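Local coordinates for protein lipopolysaccharide core heptose(I) kinase WaaP (PDB 6DFL) that phosphorylates the first heptose of the lipopolysaccharide inner core using ATP and Mg2+, and also phosphorylates its own tyrosines, at residues A[159-164]-A[187-192]; A[73-78]-A[108-113]; A[163-168]-A[207-212]. All coordinates share one frame; numbering follows the deposited sequence.

Interaction 1: A[159-164]-A[187-192]; sequences VNHRDC and IDLHRA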
loop_
_atom_site.group_PDB
_atom_site.type_symbol
_atom_site.label_atom_id
_atom_site.label_comp_id
_atom_site.label_asym_id
_atom_site.label_seq_id
_atom_site.Cartn_x
_atom_site.Cartn_y
_atom_site.Cartn_z
ATOM N N VAL A 159 -2.688 -8.882 10.741
ATOM C CA VAL A 159 -3.745 -8.817 9.738
ATOM C C VAL A 159 -3.123 -8.992 8.365
ATOM O O VAL A 159 -2.225 -8.231 7.992
ATOM C CB VAL A 159 -4.502 -7.486 9.803
ATOM C CG1 VAL A 159 -5.405 -7.354 8.586
ATOM C CG2 VAL A 159 -5.305 -7.410 11.061
ATOM N N ASN A 160 -3.600 -9.977 7.610
ATOM C CA ASN A 160 -3.319 -10.042 6.185
ATOM C C ASN A 160 -4.590 -9.701 5.401
ATOM O O ASN A 160 -5.700 -10.121 5.752
ATOM C CB ASN A 160 -2.752 -11.406 5.764
ATOM C CG ASN A 160 -3.721 -12.540 5.978
ATOM O OD1 ASN A 160 -3.951 -12.937 7.113
ATOM N ND2 ASN A 160 -4.292 -13.085 4.879
ATOM N N HIS A 161 -4.419 -8.917 4.343
ATOM C CA HIS A 161 -5.563 -8.301 3.698
ATOM C C HIS A 161 -6.385 -9.317 2.930
ATOM O O HIS A 161 -7.583 -9.441 3.169
ATOM C CB HIS A 161 -5.113 -7.196 2.763
ATOM C CG HIS A 161 -6.210 -6.269 2.397
ATOM N ND1 HIS A 161 -6.160 -4.917 2.652
ATOM C CD2 HIS A 161 -7.418 -6.508 1.836
ATOM C CE1 HIS A 161 -7.282 -4.358 2.233
ATOM N NE2 HIS A 161 -8.065 -5.301 1.743
ATOM N N ARG A 162 -5.741 -10.032 2.007
ATOM C CA ARG A 162 -6.298 -11.038 1.102
ATOM C C ARG A 162 -6.823 -10.401 -0.174
ATOM O O ARG A 162 -6.912 -11.066 -1.203
ATOM C CB ARG A 162 -7.384 -11.873 1.753
ATOM C CG ARG A 162 -6.833 -12.894 2.679
ATOM C CD ARG A 162 -7.767 -14.035 2.817
ATOM N NE ARG A 162 -7.603 -14.982 1.714
ATOM C CZ ARG A 162 -8.249 -16.139 1.631
ATOM N NH1 ARG A 162 -9.102 -16.478 2.587
ATOM N NH2 ARG A 162 -8.017 -16.957 0.617
ATOM N N ASP A 163 -7.114 -9.109 -0.135
ATOM C CA ASP A 163 -7.370 -8.305 -1.318
ATOM C C ASP A 163 -6.536 -7.035 -1.290
ATOM O O ASP A 163 -7.046 -5.911 -1.373
ATOM C CB ASP A 163 -8.859 -8.011 -1.392
ATOM C CG ASP A 163 -9.658 -9.264 -1.618
ATOM O OD1 ASP A 163 -9.437 -9.907 -2.662
ATOM O OD2 ASP A 163 -10.457 -9.628 -0.744
ATOM N N CYS A 164 -5.217 -7.216 -1.176
ATOM C CA CYS A 164 -4.271 -6.119 -1.025
ATOM C C CYS A 164 -3.907 -5.577 -2.402
ATOM O O CYS A 164 -2.962 -6.025 -3.051
ATOM C CB CYS A 164 -3.045 -6.598 -0.268
ATOM S SG CYS A 164 -2.190 -5.264 0.478
ATOM N N ILE A 187 -8.973 0.038 2.774
ATOM C CA ILE A 187 -10.372 -0.355 2.874
ATOM C C ILE A 187 -10.504 -1.785 2.401
ATOM O O ILE A 187 -9.497 -2.474 2.201
ATOM C CB ILE A 187 -11.284 0.573 2.056
ATOM C CG1 ILE A 187 -10.923 0.453 0.571
ATOM C CG2 ILE A 187 -11.165 2.007 2.546
ATOM C CD1 ILE A 187 -11.996 0.935 -0.384
ATOM N N ASP A 188 -11.755 -2.195 2.161
ATOM C CA ASP A 188 -12.209 -3.543 1.868
ATOM C C ASP A 188 -11.464 -4.634 2.599
ATOM O O ASP A 188 -10.523 -5.217 2.051
ATOM C CB ASP A 188 -12.112 -3.881 0.396
ATOM C CG ASP A 188 -12.583 -5.299 0.134
ATOM O OD1 ASP A 188 -13.625 -5.678 0.714
ATOM O OD2 ASP A 188 -11.910 -6.052 -0.590
ATOM N N LEU A 189 -11.908 -4.969 3.802
ATOM C CA LEU A 189 -11.272 -6.029 4.565
ATOM C C LEU A 189 -12.188 -7.241 4.686
ATOM O O LEU A 189 -12.082 -8.011 5.646
ATOM C CB LEU A 189 -10.852 -5.477 5.924
ATOM C CG LEU A 189 -9.811 -4.361 5.752
ATOM C CD1 LEU A 189 -9.780 -3.403 6.907
ATOM C CD2 LEU A 189 -8.449 -4.975 5.573
ATOM N N HIS A 190 -13.079 -7.432 3.712
ATOM C CA HIS A 190 -14.192 -8.359 3.908
ATOM C C HIS A 190 -13.712 -9.799 4.058
ATOM O O HIS A 190 -14.368 -10.594 4.741
ATOM C CB HIS A 190 -15.194 -8.227 2.754
ATOM C CG HIS A 190 -14.736 -8.885 1.497
ATOM N ND1 HIS A 190 -13.739 -8.359 0.703
ATOM C CD2 HIS A 190 -15.087 -10.060 0.933
ATOM C CE1 HIS A 190 -13.507 -9.173 -0.310
ATOM N NE2 HIS A 190 -14.315 -10.211 -0.196
ATOM N N ARG A 191 -12.561 -10.132 3.460
ATOM C CA ARG A 191 -11.858 -11.408 3.598
ATOM C C ARG A 191 -10.602 -11.343 4.482
ATOM O O ARG A 191 -9.798 -12.279 4.451
ATOM C CB ARG A 191 -11.396 -11.917 2.233
ATOM C CG ARG A 191 -12.459 -12.321 1.277
ATOM C CD ARG A 191 -11.860 -13.283 0.267
ATOM N NE ARG A 191 -10.877 -12.656 -0.604
ATOM C CZ ARG A 191 -10.096 -13.331 -1.438
ATOM N NH1 ARG A 191 -10.175 -14.653 -1.498
ATOM N NH2 ARG A 191 -9.229 -12.680 -2.202
ATOM N N ALA A 192 -10.377 -10.256 5.208
ATOM C CA ALA A 192 -9.146 -10.136 5.961
ATOM C C ALA A 192 -9.108 -11.126 7.116
ATOM O O ALA A 192 -10.098 -11.338 7.828
ATOM C CB ALA A 192 -8.971 -8.710 6.503
#
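Arg191 is the side chain to follow, because it leads to Asp163, the active-site aspartate by similarity. Its CB, CG and CD all run past Asp163 OD2 at 3.9 to 4.0 Å. The chain then bends at chi3 (-67°), turning the guanidinium side-on to the carboxylate. NE donates to Asp163 OD2, 3.1 Å away and nearly straight at 172°, on the syn lone pair. NH2 reaches Asp163 OD1 at 2.8 Å, meeting it from above the carboxylate plane. Two bonds, one to each oxygen, thus fix the acid's rotation and would be expected to stabilise its charged form. At the other corner, NH1 lies over the Arg162 guanidinium, 3.8 Å from Arg162 NH2; the two like-charged groups stack, planes 24° apart.

His161-Arg162-Asp163 is the HRD motif of protein kinases, and Asp188-Leu189-His190 probably stands where DFG does. As in that family, the motifs are tied through histidine: His161 NE2 donates to Asp188 O in a very short (2.5 Å) but bent bond, NE2 lying above the carbonyl plane. Leu189 CD2 rests on one ring face, 3.7 Å from the His161 centroid.

Asp206 of helix 200-212 accepts the backbone N-H groups of His161 and Arg162, as the helix F aspartate does in protein kinases. Leu189 packs against Ile82 of helix 76-87, and strand 159-160 pairs antiparallel with strand 193-194 beside helix 137-156.

Interaction 2: A[73-78]-A[108-113]; sequences LGARQE and QHSFIV
Four side chains set how the start of helix 76-87 lies against strand 109-115: Ala75 and Glu78 point toward the strand, Ser110 and Ile112 toward the helix, and the methyl of Ala75 comes between the two strand residues. Its CB is 3.3 Å from Ser110 OG and 3.5 Å from Ile112 CG2, so a polar and an apolar group press on the same carbon. The backbones come closest at Ala75 CA and Phe111 CA, 5.6 Å apart.

Ser110 holds OG in the crowded position between its backbone N and carbonyl carbon (chi1 78°). From there OG accepts the N-H of Ala75, the distance from Ser110 OG to Ala75 N being 2.9 Å and the N-H...O angle 169°, close to straight. Ile112 has CG1 anti to its backbone N, which sends CD1 across to the helix and puts CG2, in the crowded position between backbone N and carbonyl carbon, against Ala75 CB. Glu78 crosses it obliquely. Its chain, extended beyond CG, passes Ile112 CD1 at 4.1 Å from both CB and CG of Glu78, and OE1 ends 3.6 Å from Ile112 CG2.

The other carboxylate oxygen, OE2, forms a salt bridge with Lys51 of strand 48-53, whose backbone also hydrogen-bonds Ile112. By position and partners this is consistent with the lysine-glutamate pair between sheet and helix C of protein kinases. On the far face of the strand Phe111 points away and meets Phe19 edge-to-face.

Chemically, the contact combines one straight hydrogen bond to a backbone N-H with methyl packing. Glu78 divides its carboxylate: OE1 lies against a methyl while OE2 pairs with Lys51, so the charge is met at one oxygen and the aliphatic part of the chain packs on Ile112.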
loop_
_atom_site.group_PDB
_atom_site.type_symbol
_atom_site.label_atom_id
_atom_site.label_comp_id
_atom_site.label_asym_id
_atom_site.label_seq_id
_atom_site.Cartn_x
_atom_site.Cartn_y
_atom_site.Cartn_z
ATOM N N LEU A 73 -18.056 -17.709 5.386
ATOM C CA LEU A 73 -17.587 -16.328 5.337
ATOM C C LEU A 73 -18.663 -15.352 5.812
ATOM O O LEU A 73 -19.787 -15.361 5.288
ATOM C CB LEU A 73 -17.158 -15.958 3.917
ATOM C CG LEU A 73 -16.756 -14.487 3.716
ATOM C CD1 LEU A 73 -15.491 -14.103 4.514
ATOM C CD2 LEU A 73 -16.590 -14.162 2.227
ATOM N N GLY A 74 -18.312 -14.502 6.781
ATOM C CA GLY A 74 -19.252 -13.531 7.316
ATOM C C GLY A 74 -18.604 -12.210 7.695
ATOM O O GLY A 74 -17.405 -12.032 7.486
ATOM N N ALA A 75 -19.374 -11.282 8.268
ATOM C CA ALA A 75 -18.872 -9.961 8.634
ATOM C C ALA A 75 -17.753 -9.996 9.672
ATOM O O ALA A 75 -17.106 -8.966 9.904
ATOM C CB ALA A 75 -20.011 -9.107 9.176
ATOM N N ARG A 76 -17.531 -11.138 10.315
ATOM C CA ARG A 76 -16.530 -11.210 11.370
ATOM C C ARG A 76 -15.154 -10.835 10.845
ATOM O O ARG A 76 -14.412 -10.104 11.513
ATOM C CB ARG A 76 -16.518 -12.611 11.965
ATOM C CG ARG A 76 -15.545 -12.835 13.071
ATOM C CD ARG A 76 -15.611 -14.281 13.493
ATOM N NE ARG A 76 -16.917 -14.624 14.045
ATOM C CZ ARG A 76 -17.230 -15.827 14.509
ATOM N NH1 ARG A 76 -16.320 -16.792 14.480
ATOM N NH2 ARG A 76 -18.442 -16.064 15.004
ATOM N N GLN A 77 -14.810 -11.294 9.637
ATOM C CA GLN A 77 -13.485 -11.032 9.086
ATOM C C GLN A 77 -13.186 -9.539 9.050
ATOM O O GLN A 77 -12.188 -9.077 9.619
ATOM C CB GLN A 77 -13.360 -11.628 7.687
ATOM C CG GLN A 77 -12.944 -13.065 7.671
ATOM C CD GLN A 77 -14.053 -13.983 8.104
ATOM O OE1 GLN A 77 -15.233 -13.769 7.782
ATOM N NE2 GLN A 77 -13.690 -15.023 8.834
ATOM N N GLU A 78 -14.030 -8.776 8.360
ATOM C CA GLU A 78 -13.891 -7.326 8.336
ATOM C C GLU A 78 -13.839 -6.741 9.744
ATOM O O GLU A 78 -13.021 -5.860 10.027
ATOM C CB GLU A 78 -15.045 -6.722 7.544
ATOM C CG GLU A 78 -14.792 -5.329 7.023
ATOM C CD GLU A 78 -15.929 -4.844 6.131
ATOM O OE1 GLU A 78 -16.795 -5.678 5.772
ATOM O OE2 GLU A 78 -15.958 -3.635 5.803
ATOM N N GLN A 108 -24.128 -18.452 10.282
ATOM C CA GLN A 108 -24.591 -17.301 11.048
ATOM C C GLN A 108 -25.228 -16.261 10.130
ATOM O O GLN A 108 -24.877 -16.148 8.957
ATOM C CB GLN A 108 -23.416 -16.654 11.797
ATOM C CG GLN A 108 -22.794 -17.473 12.926
ATOM C CD GLN A 108 -23.544 -17.310 14.234
ATOM O OE1 GLN A 108 -23.790 -16.190 14.688
ATOM N NE2 GLN A 108 -23.938 -18.428 14.835
ATOM N N HIS A 109 -26.149 -15.479 10.682
ATOM C CA HIS A 109 -26.635 -14.258 10.046
ATOM C C HIS A 109 -25.814 -13.092 10.600
ATOM O O HIS A 109 -25.842 -12.832 11.805
ATOM C CB HIS A 109 -28.132 -14.058 10.322
ATOM C CG HIS A 109 -28.696 -12.767 9.796
ATOM N ND1 HIS A 109 -29.819 -12.172 10.336
ATOM C CD2 HIS A 109 -28.313 -11.969 8.770
ATOM C CE1 HIS A 109 -30.092 -11.059 9.676
ATOM N NE2 HIS A 109 -29.194 -10.912 8.720
ATOM N N SER A 110 -25.077 -12.394 9.742
ATOM C CA SER A 110 -24.259 -11.305 10.249
ATOM C C SER A 110 -24.421 -10.042 9.424
ATOM O O SER A 110 -24.913 -10.056 8.299
ATOM C CB SER A 110 -22.774 -11.676 10.298
ATOM O OG SER A 110 -22.199 -11.607 8.998
ATOM N N PHE A 111 -23.948 -8.945 10.004
ATOM C CA PHE A 111 -23.941 -7.663 9.327
ATOM C C PHE A 111 -22.822 -6.808 9.899
ATOM O O PHE A 111 -22.403 -6.984 11.051
ATOM C CB PHE A 111 -25.281 -6.943 9.473
ATOM C CG PHE A 111 -25.563 -6.455 10.866
ATOM C CD1 PHE A 111 -25.179 -5.171 11.264
ATOM C CD2 PHE A 111 -26.216 -7.267 11.780
ATOM C CE1 PHE A 111 -25.430 -4.710 12.549
ATOM C CE2 PHE A 111 -26.484 -6.812 13.063
ATOM C CZ PHE A 111 -26.078 -5.529 13.454
ATOM N N ILE A 112 -22.362 -5.868 9.085
ATOM C CA ILE A 112 -21.452 -4.837 9.552
ATOM C C ILE A 112 -21.673 -3.592 8.710
ATOM O O ILE A 112 -21.729 -3.663 7.481
ATOM C CB ILE A 112 -19.978 -5.306 9.507
ATOM C CG1 ILE A 112 -19.033 -4.208 9.963
ATOM C CG2 ILE A 112 -19.585 -5.791 8.117
ATOM C CD1 ILE A 112 -17.586 -4.673 9.976
ATOM N N VAL A 113 -21.766 -2.449 9.376
ATOM C CA VAL A 113 -21.932 -1.153 8.733
ATOM C C VAL A 113 -20.693 -0.302 9.014
ATOM O O VAL A 113 -20.387 -0.028 10.178
ATOM C CB VAL A 113 -23.188 -0.443 9.247
ATOM C CG1 VAL A 113 -23.355 0.862 8.521
ATOM C CG2 VAL A 113 -24.388 -1.354 9.100
#

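Interaction 3: A[163-168]-A[207-212]; sequences DCYICH and LAALYF. With G9S (S-[2-({N-[(2S)-2-hydroxy-3,3-dimethyl-4-(phosphonooxy)butanoyl]-beta-alanyl}amino)ethyl] hexadecanethioate), chain C.
The catalytic loop of a protein-kinase fold, running on from the HRD aspartate Asp163 (active site by similarity), here lies against helix 200-212, which with the loop borders the acyl chain of G9S. Cys164 is the centre of an inverse gamma turn: Tyr165 N bonds weakly to Asp163 O at 3.1 Å. The same carbonyl oxygen is gripped more firmly by His168 ND1, at 2.7 Å and 165°, with the donor in the carbonyl plane, so that the loop closes on its own first residue.

Tyr165 has CG anti to the carbonyl carbon at an unusually small chi1 of -35°. This folds the ring back with one face over Asp163 C and lets OH donate a weak bond to Asp163 OD1. The ring edge is turned to the helix, where CE1 meets Ala209 CB at 3.7 Å. Cys164 O points at the same turn of helix, 2.9 Å from Leu210 N, but the angle is too poor for a hydrogen bond. The firmer polar link is Ser213 OG, bonded to both Ile166 N and Leu210 O.

Helix 200-212, packed between this loop and helices 221-232 and 244-257, is consistent with helix F, the central helix of the kinase C-lobe. Leu210, with CG anti to its backbone N, presents CD1 to Ile166 CG2 at 3.8 Å, the two side chains crossing at about a right angle. Both touch the lipid: Leu210 CG is 4.0 Å from G9S C23, and Ile166 CG2 3.8 Å from G9S C25. Tyr211 points away from the loop and lays a ring face on the lipid, with C13 over the ring centre and G9S C12 3.5 Å from Tyr211 CE2. Its hydroxyl is held by Lys224 and Glu251, two further pocket residues. Tyr165 and Tyr211, both known autophosphorylation sites, are unmodified here.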
loop_
_atom_site.group_PDB
_atom_site.type_symbol
_atom_site.label_atom_id
_atom_site.label_comp_id
_atom_site.label_asym_id
_atom_site.label_seq_id
_atom_site.Cartn_x
_atom_site.Cartn_y
_atom_site.Cartn_z
ATOM N N ASP A 163 -7.114 -9.109 -0.135
ATOM C CA ASP A 163 -7.370 -8.305 -1.318
ATOM C C ASP A 163 -6.536 -7.035 -1.290
ATOM O O ASP A 163 -7.046 -5.911 -1.373
ATOM C CB ASP A 163 -8.859 -8.011 -1.392
ATOM C CG ASP A 163 -9.658 -9.264 -1.618
ATOM O OD1 ASP A 163 -9.437 -9.907 -2.662
ATOM O OD2 ASP A 163 -10.457 -9.628 -0.744
ATOM N N CYS A 164 -5.217 -7.216 -1.176
ATOM C CA CYS A 164 -4.271 -6.119 -1.025
ATOM C C CYS A 164 -3.907 -5.577 -2.402
ATOM O O CYS A 164 -2.962 -6.025 -3.051
ATOM C CB CYS A 164 -3.045 -6.598 -0.268
ATOM S SG CYS A 164 -2.190 -5.264 0.478
ATOM N N TYR A 165 -4.704 -4.631 -2.881
ATOM C CA TYR A 165 -4.468 -4.002 -4.168
ATOM C C TYR A 165 -4.439 -2.506 -3.959
ATOM O O TYR A 165 -5.026 -1.986 -3.004
ATOM C CB TYR A 165 -5.558 -4.326 -5.203
ATOM C CG TYR A 165 -6.122 -5.700 -5.087
ATOM C CD1 TYR A 165 -5.307 -6.816 -5.194
ATOM C CD2 TYR A 165 -7.499 -5.898 -4.906
ATOM C CE1 TYR A 165 -5.838 -8.109 -5.097
ATOM C CE2 TYR A 165 -8.047 -7.187 -4.821
ATOM C CZ TYR A 165 -7.209 -8.282 -4.919
ATOM O OH TYR A 165 -7.723 -9.549 -4.815
ATOM N N ILE A 166 -3.801 -1.807 -4.898
ATOM C CA ILE A 166 -3.758 -0.358 -4.767
ATOM C C ILE A 166 -5.154 0.244 -4.772
ATOM O O ILE A 166 -5.381 1.279 -4.145
ATOM C CB ILE A 166 -2.836 0.271 -5.830
ATOM C CG1 ILE A 166 -3.171 -0.199 -7.241
ATOM C CG2 ILE A 166 -1.385 -0.075 -5.505
ATOM C CD1 ILE A 166 -2.385 0.521 -8.322
ATOM N N CYS A 167 -6.137 -0.403 -5.419
ATOM C CA CYS A 167 -7.453 0.225 -5.387
ATOM C C CYS A 167 -8.067 0.195 -3.989
ATOM O O CYS A 167 -8.951 1.002 -3.697
ATOM C CB CYS A 167 -8.401 -0.389 -6.429
ATOM S SG CYS A 167 -8.732 -2.146 -6.397
ATOM N N HIS A 168 -7.598 -0.675 -3.094
ATOM C CA HIS A 168 -8.138 -0.698 -1.743
ATOM C C HIS A 168 -7.393 0.221 -0.798
ATOM O O HIS A 168 -7.507 0.068 0.428
ATOM C CB HIS A 168 -8.169 -2.123 -1.213
ATOM C CG HIS A 168 -9.187 -2.963 -1.901
ATOM N ND1 HIS A 168 -8.977 -4.288 -2.209
ATOM C CD2 HIS A 168 -10.413 -2.647 -2.395
ATOM C CE1 HIS A 168 -10.039 -4.763 -2.838
ATOM N NE2 HIS A 168 -10.927 -3.791 -2.954
ATOM N N LEU A 207 1.590 -9.264 -0.513
ATOM C CA LEU A 207 2.659 -8.573 -1.221
ATOM C C LEU A 207 2.622 -8.875 -2.705
ATOM O O LEU A 207 2.858 -7.992 -3.532
ATOM C CB LEU A 207 4.025 -8.979 -0.668
ATOM C CG LEU A 207 4.487 -8.556 0.725
ATOM C CD1 LEU A 207 5.842 -9.186 0.973
ATOM C CD2 LEU A 207 4.530 -7.049 0.825
ATOM N N ALA A 208 2.385 -10.132 -3.059
ATOM C CA ALA A 208 2.194 -10.491 -4.458
ATOM C C ALA A 208 1.055 -9.691 -5.067
ATOM O O ALA A 208 1.216 -9.026 -6.095
ATOM C CB ALA A 208 1.928 -11.990 -4.568
ATOM N N ALA A 209 -0.111 -9.724 -4.427
ATOM C CA ALA A 209 -1.273 -9.049 -4.993
ATOM C C ALA A 209 -1.037 -7.546 -5.082
ATOM O O ALA A 209 -1.358 -6.921 -6.100
ATOM C CB ALA A 209 -2.511 -9.366 -4.161
ATOM N N LEU A 210 -0.442 -6.943 -4.044
ATOM C CA LEU A 210 -0.194 -5.511 -4.127
ATOM C C LEU A 210 0.680 -5.187 -5.326
ATOM O O LEU A 210 0.392 -4.250 -6.081
ATOM C CB LEU A 210 0.429 -5.007 -2.841
ATOM C CG LEU A 210 0.565 -3.498 -2.899
ATOM C CD1 LEU A 210 -0.778 -2.840 -3.040
ATOM C CD2 LEU A 210 1.288 -2.993 -1.655
ATOM N N TYR A 211 1.706 -6.003 -5.561
ATOM C CA TYR A 211 2.587 -5.783 -6.700
ATOM C C TYR A 211 1.835 -5.933 -8.027
ATOM O O TYR A 211 1.951 -5.084 -8.913
ATOM C CB TYR A 211 3.761 -6.755 -6.634
ATOM C CG TYR A 211 4.804 -6.549 -7.706
ATOM C CD1 TYR A 211 5.076 -5.286 -8.207
ATOM C CD2 TYR A 211 5.503 -7.627 -8.229
ATOM C CE1 TYR A 211 6.030 -5.097 -9.195
ATOM C CE2 TYR A 211 6.460 -7.449 -9.209
ATOM C CZ TYR A 211 6.707 -6.184 -9.697
ATOM O OH TYR A 211 7.658 -6.004 -10.677
ATOM N N PHE A 212 1.078 -7.016 -8.196
ATOM C CA PHE A 212 0.428 -7.205 -9.492
ATOM C C PHE A 212 -0.588 -6.115 -9.754
ATOM O O PHE A 212 -0.775 -5.720 -10.903
ATOM C CB PHE A 212 -0.194 -8.592 -9.572
ATOM C CG PHE A 212 0.792 -9.693 -9.254
ATOM C CD1 PHE A 212 2.139 -9.524 -9.537
ATOM C CD2 PHE A 212 0.390 -10.867 -8.650
ATOM C CE1 PHE A 212 3.055 -10.506 -9.255
ATOM C CE2 PHE A 212 1.327 -11.862 -8.356
ATOM C CZ PHE A 212 2.653 -11.666 -8.661
HETATM C C1 G9S C . 14.702 -5.698 -7.730
HETATM C C2 G9S C . 16.084 -5.120 -9.757
HETATM C C3 G9S C . 16.740 -5.553 -11.059
HETATM C C4 G9S C . 17.776 -6.655 -10.942
HETATM C C5 G9S C . 18.733 -7.924 -8.847
HETATM C C6 G9S C . 20.686 -6.225 -8.237
HETATM C C7 G9S C . 22.160 -6.079 -8.531
HETATM C C8 G9S C . 19.971 -4.973 -8.669
HETATM C C10 G9S C . 11.584 -7.158 -7.102
HETATM C C11 G9S C . 10.446 -8.123 -7.282
HETATM C C12 G9S C . 9.087 -7.586 -6.898
HETATM C C13 G9S C . 9.047 -6.118 -6.515
HETATM C C14 G9S C . 8.640 -5.805 -5.068
HETATM C C15 G9S C . 7.205 -5.361 -4.834
HETATM C C16 G9S C . 6.838 -3.940 -5.192
HETATM N N2 G9S C . 15.332 -6.083 -8.968
HETATM C C19 G9S C . 13.335 -5.072 -7.841
HETATM C C20 G9S C . 20.533 -6.426 -6.760
HETATM C C21 G9S C . 5.684 -3.284 -4.440
HETATM C C22 G9S C . 5.015 -2.139 -5.195
HETATM C C23 G9S C . 3.650 -1.690 -4.763
HETATM C C24 G9S C . 3.537 -0.244 -4.330
HETATM C C25 G9S C . 2.162 0.373 -4.100
HETATM C C26 G9S C . 2.043 1.898 -4.179
HETATM C C27 G9S C . 1.728 2.500 -5.536
HETATM C C28 G9S C . 1.363 3.954 -5.541
HETATM C C29 G9S C . -0.004 4.327 -6.019
HETATM C C30 G9S C . 20.191 -7.479 -9.029
HETATM N N3 G9S C . 17.643 -7.535 -9.754
HETATM O O2 G9S C . 16.205 -3.963 -9.367
HETATM O O3 G9S C . 12.301 -7.182 -6.109
HETATM O O4 G9S C . 18.458 -8.656 -7.901
HETATM O O5 G9S C . 20.494 -7.414 -10.375
HETATM O O6 G9S C . 22.859 -7.262 -8.760
HETATM O O8 G9S C . 25.020 -8.532 -9.076
HETATM O O9 G9S C . 24.443 -7.637 -6.802
HETATM P P1 G9S C . 24.354 -7.416 -8.299
HETATM S S1 G9S C . 12.059 -6.147 -8.481
#

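Interactions 1 and 3 share Asp163 and Cys164 and have centres 10 Å apart: the loop that meets 187-192 through its first half goes on to meet helix 200-212. They also join at Ile187 N and His168 O, 2.8 Å apart, a probable hydrogen bond. Interaction 2 lies on the other side of interaction 1, centres 13 Å apart, and touches it where Ala192 O and Gln77 CB approach to 3.3 Å. The side chain of Glu78 is about 10 Å from that of Asp163. Interactions 2 and 3 do not touch, their centres 23 Å apart. The lipid abuts interaction 3. In interaction 1, the side chain of His161 is about 12 Å from the bound G9S.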